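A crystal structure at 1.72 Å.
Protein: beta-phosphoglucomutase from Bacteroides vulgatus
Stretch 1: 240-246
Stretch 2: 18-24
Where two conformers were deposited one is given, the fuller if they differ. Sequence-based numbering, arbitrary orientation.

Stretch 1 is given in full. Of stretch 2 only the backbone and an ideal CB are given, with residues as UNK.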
# COMPACT_ATOMS: atom_id res chain seq x y z
N LEU A 240 7.42 5.95 -17.87
CA LEU A 240 6.44 6.63 -17.05
C LEU A 240 7.03 7.95 -16.54
O LEU A 240 6.37 9.01 -16.64
CB LEU A 240 6.03 5.71 -15.88
CG LEU A 240 5.09 6.37 -14.88
CD1 LEU A 240 3.76 6.79 -15.52
CD2 LEU A 240 4.86 5.43 -13.70
N GLN A 241 8.24 7.90 -15.98
CA GLN A 241 8.88 9.14 -15.50
C GLN A 241 8.98 10.19 -16.62
O GLN A 241 8.71 11.39 -16.40
CB GLN A 241 10.25 8.86 -14.88
CG GLN A 241 10.79 10.06 -14.08
CD GLN A 241 12.24 9.86 -13.66
OE1 GLN A 241 12.86 8.84 -13.98
NE2 GLN A 241 12.81 10.86 -12.97
N SER A 242 9.34 9.74 -17.83
CA SER A 242 9.38 10.61 -19.01
C SER A 242 8.01 11.25 -19.32
O SER A 242 7.93 12.46 -19.59
CB SER A 242 9.92 9.86 -20.23
OG SER A 242 10.01 10.72 -21.36
N ALA A 243 6.94 10.44 -19.27
CA ALA A 243 5.56 10.89 -19.53
C ALA A 243 5.13 11.95 -18.53
O ALA A 243 4.37 12.85 -18.85
CB ALA A 243 4.57 9.70 -19.45
N LEU A 244 5.63 11.82 -17.32
CA LEU A 244 5.30 12.70 -16.19
C LEU A 244 6.03 14.04 -16.25
O LEU A 244 5.60 15.02 -15.60
CB LEU A 244 5.65 11.98 -14.88
CG LEU A 244 4.64 10.90 -14.44
CD1 LEU A 244 5.28 9.94 -13.39
CD2 LEU A 244 3.34 11.54 -13.91
N LYS A 245 7.13 14.09 -16.99
CA LYS A 245 7.93 15.30 -17.11
C LYS A 245 7.32 16.18 -18.19
O LYS A 245 7.30 15.79 -19.35
CB LYS A 245 9.38 14.94 -17.49
CG LYS A 245 10.33 14.72 -16.31
CD LYS A 245 11.81 14.56 -16.76
CE LYS A 245 12.44 13.20 -16.36
NZ LYS A 245 12.17 12.00 -17.26
N GLN A 246 6.84 17.37 -17.81
CA GLN A 246 6.14 18.27 -18.74
C GLN A 246 7.06 18.98 -19.76
O GLN A 246 8.01 19.69 -19.39
CB GLN A 246 5.25 19.28 -17.99
CG GLN A 246 5.96 20.48 -17.35
CD GLN A 246 5.00 21.64 -16.98
OE1 GLN A 246 5.33 22.49 -16.16
NE2 GLN A 246 3.82 21.66 -17.59
N UNK A 18 -4.50 20.79 -11.78
CA UNK A 18 -3.07 21.02 -11.86
C UNK A 18 -2.60 21.22 -13.28
O UNK A 18 -3.23 20.73 -14.22
CB UNK A 18 -2.31 19.85 -11.23
N UNK A 19 -1.49 21.95 -13.42
CA UNK A 19 -0.87 22.13 -14.73
C UNK A 19 -0.00 20.94 -15.07
O UNK A 19 0.10 20.58 -16.24
CB UNK A 19 -0.04 23.42 -14.77
N UNK A 20 0.61 20.32 -14.06
CA UNK A 20 1.51 19.22 -14.30
C UNK A 20 1.71 18.42 -13.01
O UNK A 20 1.35 18.87 -11.92
CB UNK A 20 2.85 19.73 -14.84
N UNK A 21 2.31 17.25 -13.17
CA UNK A 21 2.88 16.54 -12.03
C UNK A 21 4.36 16.88 -12.06
O UNK A 21 5.04 16.68 -13.05
CB UNK A 21 2.63 15.03 -12.09
N UNK A 22 4.85 17.41 -10.94
CA UNK A 22 6.25 17.80 -10.80
C UNK A 22 6.89 16.78 -9.82
O UNK A 22 6.92 16.97 -8.61
CB UNK A 22 6.39 19.24 -10.30
N UNK A 23 7.32 15.67 -10.38
CA UNK A 23 7.60 14.50 -9.58
C UNK A 23 8.80 14.69 -8.64
O UNK A 23 9.91 15.00 -9.09
CB UNK A 23 7.84 13.30 -10.50
N UNK A 24 8.54 14.50 -7.33
CA UNK A 24 9.60 14.58 -6.33
C UNK A 24 9.66 13.35 -5.44
O UNK A 24 10.69 13.07 -4.83
CB UNK A 24 9.41 15.83 -5.47

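Position 18 lies far from stretch 1, with none of its atoms within 5.5 Å of the ideal CB. Stretch 1 sets no preference here. The residue is Tyr18.

At position 19 the CA-to-CB bond points sideways. The ideal CB is 5.1 Å from Gln246 NE2, so the site is only grazed. Many side chains would suit, polar or charged ones among them. The residue is Glu19. Its side chain makes no close contact with stretch 1. The backbone does the linking: water 1 donates to Glu19 O (3.0 Å) and accepts a weak hydrogen bond from Gln246 NE2 (3.3 Å).

Position 20 has an extended backbone, phi/psi -162/168, and its CB points toward stretch 1. The ideal CB is 3.5 Å from Gln246 NE2. The neighbouring amide offers both a donor and an acceptor, so a small or polar side chain fits well: serine, threonine, alanine or asparagine. The residue is Ser20, chi1 p. Its CB packs 3.6 Å from Gln246 NE2. Its hydroxyl works through solvent: water 2 lies 2.8 Å from Ser20 OG and donates to Gln246 OE1 at 3.1 Å.

Position 21 also points toward stretch 1. Its ideal CB is 4.0 Å from Leu244 CD2, an apolar methyl. Leucine, isoleucine, valine or methionine would suit. The residue is Ile21, chi1 m and chi2 t. Its CD1 reaches 3.6 Å from Leu244 CD2. The backbones come close here without bonding directly: Ile21 O and Leu244 O are two acceptors 3.1 Å apart. Waters bridge the two backbones. Water 3 accepts from Ile21 N (2.7 Å) and donates to Leu244 O (2.8 Å). Water 4 accepts from Gln246 N (2.9 Å) and lies 2.9 Å from Ile21 O, placed to donate to it, though other acceptors compete for its protons.

At position 22 the CB points sideways, with nothing of stretch 1 within 5.5 Å. Many side chains are possible. The residue is Asp22, which makes its contact within its own stretch, with position 24.

Position 23 points toward stretch 1. The ideal CB is 5.1 Å from Leu244 CB, which leaves room for a longer apolar side chain: leucine or methionine, perhaps isoleucine. The residue is Leu23, chi1 t and chi2 p. Its CD2 lies 4.1 Å from Leu244 CD1 and 4.3 Å from Gln241 CG.

Position 24 is out of reach, and stretch 1 does not restrict it. The residue is Lys24. Its NZ forms a salt bridge with Asp22 OD2 at 3.5 Å, a weak hydrogen bond.

Stretch 2 (18-24) YESIDLK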
# COMPACT_ATOMS: atom_id res chain seq x y z
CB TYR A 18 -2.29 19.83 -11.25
CG TYR A 18 -2.61 19.52 -9.81
CD1 TYR A 18 -2.49 20.52 -8.83
CD2 TYR A 18 -3.01 18.23 -9.41
CE1 TYR A 18 -2.79 20.24 -7.49
CE2 TYR A 18 -3.32 17.95 -8.09
CZ TYR A 18 -3.20 18.95 -7.14
OH TYR A 18 -3.46 18.66 -5.83
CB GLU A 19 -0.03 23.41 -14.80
CG GLU A 19 -0.85 24.71 -14.84
CD GLU A 19 -1.77 24.80 -16.04
OE1 GLU A 19 -2.96 25.13 -15.85
OE2 GLU A 19 -1.30 24.53 -17.18
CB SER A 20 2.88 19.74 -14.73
OG SER A 20 3.47 20.41 -13.63
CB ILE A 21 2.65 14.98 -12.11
CG1 ILE A 21 1.18 14.64 -11.72
CG2 ILE A 21 3.66 14.20 -11.20
CD1 ILE A 21 0.72 13.26 -12.13
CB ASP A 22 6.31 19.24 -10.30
CG ASP A 22 7.73 19.73 -10.06
OD1 ASP A 22 8.69 19.13 -10.59
OD2 ASP A 22 7.88 20.75 -9.33
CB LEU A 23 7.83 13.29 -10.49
CG LEU A 23 7.99 11.96 -9.74
CD1 LEU A 23 6.77 11.62 -8.93
CD2 LEU A 23 8.24 10.81 -10.72
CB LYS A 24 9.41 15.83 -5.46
CG LYS A 24 9.33 17.10 -6.28
CD LYS A 24 9.43 18.33 -5.41
CE LYS A 24 9.20 19.61 -6.24
NZ LYS A 24 10.38 20.01 -7.07
O HOH W 1 1.91 19.00 -18.10
O HOH W 2 6.21 20.57 -13.94
O HOH W 3 2.99 16.07 -15.55
O HOH W 4 6.57 18.13 -15.01
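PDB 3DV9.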